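Local coordinates for 402AA LONG hypothetical molybdopterin biosynthesis MOEA protein (Pyrococcus horikoshii, PDB 1UZ5) that probably inserts molybdenum into molybdopterin, converting adenylyl-molybdopterin and molybdate to Mo-molybdopterin and AMP in a magnesium-dependent step of cofactor synthesis, at residues 192-195 and 196-199; 228-232 and 233-237. One frame throughout, in Å; residues are numbered along the deposited sequence.

Contact 1 (192-195 and 196-199)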
# COMPACT_ATOMS: atom_id res chain seq x y z
N ILE A 192 -10.16 28.03 18.01
CA ILE A 192 -9.18 26.94 18.08
C ILE A 192 -7.80 27.25 18.64
O ILE A 192 -7.20 28.27 18.32
CB ILE A 192 -8.99 26.31 16.68
CG1 ILE A 192 -10.33 25.82 16.15
CG2 ILE A 192 -8.01 25.13 16.77
CD1 ILE A 192 -10.28 25.29 14.73
N VAL A 193 -7.32 26.36 19.50
CA VAL A 193 -5.98 26.49 20.08
C VAL A 193 -5.29 25.12 20.00
O VAL A 193 -5.96 24.07 20.00
CB VAL A 193 -6.02 26.95 21.56
CG1 VAL A 193 -6.80 28.25 21.67
CG2 VAL A 193 -6.61 25.88 22.45
N PRO A 194 -3.96 25.10 19.89
CA PRO A 194 -3.22 23.83 19.80
C PRO A 194 -3.25 23.05 21.12
O PRO A 194 -3.29 23.65 22.20
CB PRO A 194 -1.80 24.28 19.44
CG PRO A 194 -2.01 25.60 18.74
CD PRO A 194 -3.07 26.24 19.60
N PRO A 195 -3.22 21.71 21.05
CA PRO A 195 -3.25 20.95 22.30
C PRO A 195 -2.04 21.31 23.16
O PRO A 195 -1.05 21.85 22.66
CB PRO A 195 -3.22 19.50 21.82
CG PRO A 195 -2.42 19.59 20.56
CD PRO A 195 -3.00 20.82 19.90
N GLY A 196 -2.13 21.04 24.46
CA GLY A 196 -1.02 21.37 25.34
C GLY A 196 -1.22 22.73 25.99
O GLY A 196 -0.78 22.95 27.13
N ASN A 197 -1.86 23.65 25.27
CA ASN A 197 -2.13 24.98 25.80
C ASN A 197 -3.34 24.94 26.71
O ASN A 197 -4.21 24.08 26.56
CB ASN A 197 -2.39 25.97 24.66
CG ASN A 197 -1.16 26.23 23.82
OD1 ASN A 197 -0.13 26.67 24.32
ND2 ASN A 197 -1.26 25.96 22.52
N GLU A 198 -3.40 25.86 27.66
CA GLU A 198 -4.53 25.93 28.58
C GLU A 198 -5.72 26.56 27.84
O GLU A 198 -5.55 27.54 27.11
CB GLU A 198 -4.17 26.79 29.79
CG GLU A 198 -5.28 26.91 30.82
CD GLU A 198 -4.94 27.89 31.93
OE1 GLU A 198 -3.92 27.66 32.63
OE2 GLU A 198 -5.68 28.88 32.11
N LEU A 199 -6.90 25.98 28.01
CA LEU A 199 -8.09 26.50 27.36
C LEU A 199 -8.73 27.64 28.14
O LEU A 199 -8.83 27.58 29.36
CB LEU A 199 -9.16 25.42 27.20
CG LEU A 199 -9.11 24.41 26.06
CD1 LEU A 199 -10.38 23.57 26.13
CD2 LEU A 199 -9.03 25.12 24.72
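The carbonyl oxygen of P194 receives two N-H groups from N197, one from its side chain and one from its backbone. The amide is the closer donor, with N197 ND2 3.1 Å from P194 O. ND2 stands above the carbonyl plane, 42° out of it, rather than on a lone pair, and the bond is bent, with an N-H...O angle of 137°. The backbone bond from N197 N to P194 O is straighter but long, 3.4 Å, and weak. Asparagine suits the place because its short side chain can fold back over the residue three positions earlier. With CG beside its own backbone N and anti to the carbonyl carbon, the amide also lies obliquely across the P194 ring, ND2 being 3.4 Å from P194 CD.

The two arms of the turn also meet through apolar branches. V193 CG2 and L199 CD2 come methyl to methyl at 3.4 Å, closer than methyl groups normally sit. Both side chains also pack on Y205, whose hydroxyl is hydrogen-bonded to N197 O, so one tyrosine serves the apolar pair and the loop backbone alike.

What brings N197 back to P194 is the pair between them. P195 is held by its ring at a negative phi, and G196 takes a positive phi of 94°, where a CB would run into P195 O, so a residue without one fits comfortably. V193, meanwhile, is bonded through its backbone to I204 and D206. The result is a Pro-Gly turn close to type II, slightly opened at its weak backbone bond, on the surface of the probable molybdopterin-binding domain; it begins the loop that joins the two short parallel strands 192-193 and 204-205.

Contact 2 (228-232 and 233-237)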
# COMPACT_ATOMS: atom_id res chain seq x y z
N VAL A 228 -2.43 26.82 13.73
CA VAL A 228 -3.77 27.40 13.72
C VAL A 228 -3.80 28.84 13.22
O VAL A 228 -3.01 29.68 13.65
CB VAL A 228 -4.36 27.38 15.16
CG1 VAL A 228 -5.71 28.09 15.19
CG2 VAL A 228 -4.50 25.94 15.63
N ALA A 229 -4.73 29.14 12.31
CA ALA A 229 -4.86 30.49 11.79
C ALA A 229 -6.15 31.16 12.29
O ALA A 229 -7.22 30.54 12.28
CB ALA A 229 -4.87 30.47 10.27
N ARG A 230 -6.05 32.41 12.73
CA ARG A 230 -7.23 33.15 13.18
C ARG A 230 -8.11 33.35 11.95
O ARG A 230 -7.61 33.34 10.82
CB ARG A 230 -6.82 34.51 13.74
CG ARG A 230 -6.10 34.46 15.08
CD ARG A 230 -7.08 34.32 16.23
NE ARG A 230 -7.95 35.50 16.35
CZ ARG A 230 -8.93 35.62 17.24
NH1 ARG A 230 -9.18 34.64 18.10
NH2 ARG A 230 -9.66 36.72 17.28
N ASP A 231 -9.41 33.53 12.15
CA ASP A 231 -10.31 33.72 11.02
C ASP A 231 -10.29 35.16 10.49
O ASP A 231 -11.31 35.85 10.50
CB ASP A 231 -11.74 33.32 11.41
CG ASP A 231 -12.67 33.29 10.22
OD1 ASP A 231 -12.35 32.61 9.22
OD2 ASP A 231 -13.74 33.95 10.27
N ASP A 232 -9.13 35.60 10.02
CA ASP A 232 -8.99 36.94 9.45
C ASP A 232 -7.94 36.95 8.33
O ASP A 232 -7.10 36.05 8.25
CB ASP A 232 -8.64 37.97 10.54
CG ASP A 232 -7.24 37.81 11.07
OD1 ASP A 232 -6.28 38.01 10.29
OD2 ASP A 232 -7.08 37.50 12.27
N LYS A 233 -8.00 37.96 7.47
CA LYS A 233 -7.08 38.05 6.34
C LYS A 233 -5.59 37.89 6.64
O LYS A 233 -4.97 36.95 6.16
CB LYS A 233 -7.29 39.37 5.59
CG LYS A 233 -6.43 39.49 4.34
CD LYS A 233 -6.61 40.82 3.63
CE LYS A 233 -5.70 40.90 2.41
NZ LYS A 233 -5.80 42.21 1.71
N GLU A 234 -5.03 38.81 7.42
CA GLU A 234 -3.61 38.75 7.73
C GLU A 234 -3.13 37.39 8.24
O GLU A 234 -2.21 36.80 7.68
CB GLU A 234 -3.23 39.84 8.73
CG GLU A 234 -3.85 39.69 10.11
CD GLU A 234 -3.36 40.75 11.09
OE1 GLU A 234 -2.13 40.81 11.34
OE2 GLU A 234 -4.19 41.52 11.61
N SER A 235 -3.75 36.90 9.31
CA SER A 235 -3.36 35.62 9.89
C SER A 235 -3.40 34.48 8.87
O SER A 235 -2.43 33.74 8.73
CB SER A 235 -4.28 35.28 11.07
OG SER A 235 -3.91 34.05 11.67
N LEU A 236 -4.52 34.35 8.17
CA LEU A 236 -4.67 33.29 7.19
C LEU A 236 -3.73 33.42 5.98
O LEU A 236 -3.13 32.43 5.56
CB LEU A 236 -6.13 33.24 6.71
CG LEU A 236 -6.51 32.05 5.84
CD1 LEU A 236 -6.16 30.76 6.56
CD2 LEU A 236 -7.99 32.10 5.54
N LYS A 237 -3.59 34.62 5.44
CA LYS A 237 -2.72 34.82 4.28
C LYS A 237 -1.27 34.48 4.60
O LYS A 237 -0.59 33.83 3.80
CB LYS A 237 -2.79 36.27 3.78
CG LYS A 237 -2.10 36.47 2.43
CD LYS A 237 -2.08 37.93 1.99
CE LYS A 237 -1.12 38.75 2.84
NZ LYS A 237 -0.98 40.15 2.33
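D232 and S235 reach in different directions at the start of the helix, each meeting a backbone N-H. The D232 carboxylate folds over the first turn: OD1 accepts from S235 N at 2.9 Å, an almost straight bond that arrives on the syn side, 27° out of the carboxylate plane. A chi1 of 70°, with CG between the backbone N and the carbonyl carbon, carries OD1 there. Aspartate suits an N-cap because its short chain reaches a helix N-H that has no carbonyl partner in the preceding turn. Its own carbonyl begins the helical pattern, with D232 O 3.1 Å from L236 N.

S235 OG, anti to its backbone N, swings back toward the strand and accepts from R230 N at 2.9 Å, while R230 CB rests against the same oxygen. E234 CG passes beside D232 OD1, and the two carboxylate planes are turned 64° apart; OD1 and E234 OE2 are 4.3 Å apart, a like-charged pair that the positive end of the helix dipole may ease.

On the buried side, L236 sends CD1 to A229 CB, 3.9 Å away, the small alanine leaving room for the leucine between helix and sheet. The N-cap closes the beta-alpha junction between outermost strand 222-229 and helix 233-246 in an alpha/beta domain, consistent with the MogA-like domain of MoeA proteins.

Overall arrangement
The two contacts follow one another along the chain, with centres about 17 Å apart, and both belong to the probable molybdopterin-binding domain. They meet at V228, near the end of strand 222-229, four residues before the N-cap of contact 2: V228 CG1 packs on I192 O at 3.5 Å, and V228 CG2 lies 4.0 Å from P194 CG. N190, in the loop just ahead of contact 1, accepts from D231 N, so the approach to contact 1 is also held to the loop of contact 2. A sulfate ion lies about 5 Å from the side chain of L236; it probably came from the crystallisation liquor, although such ions often mark anion-binding pockets.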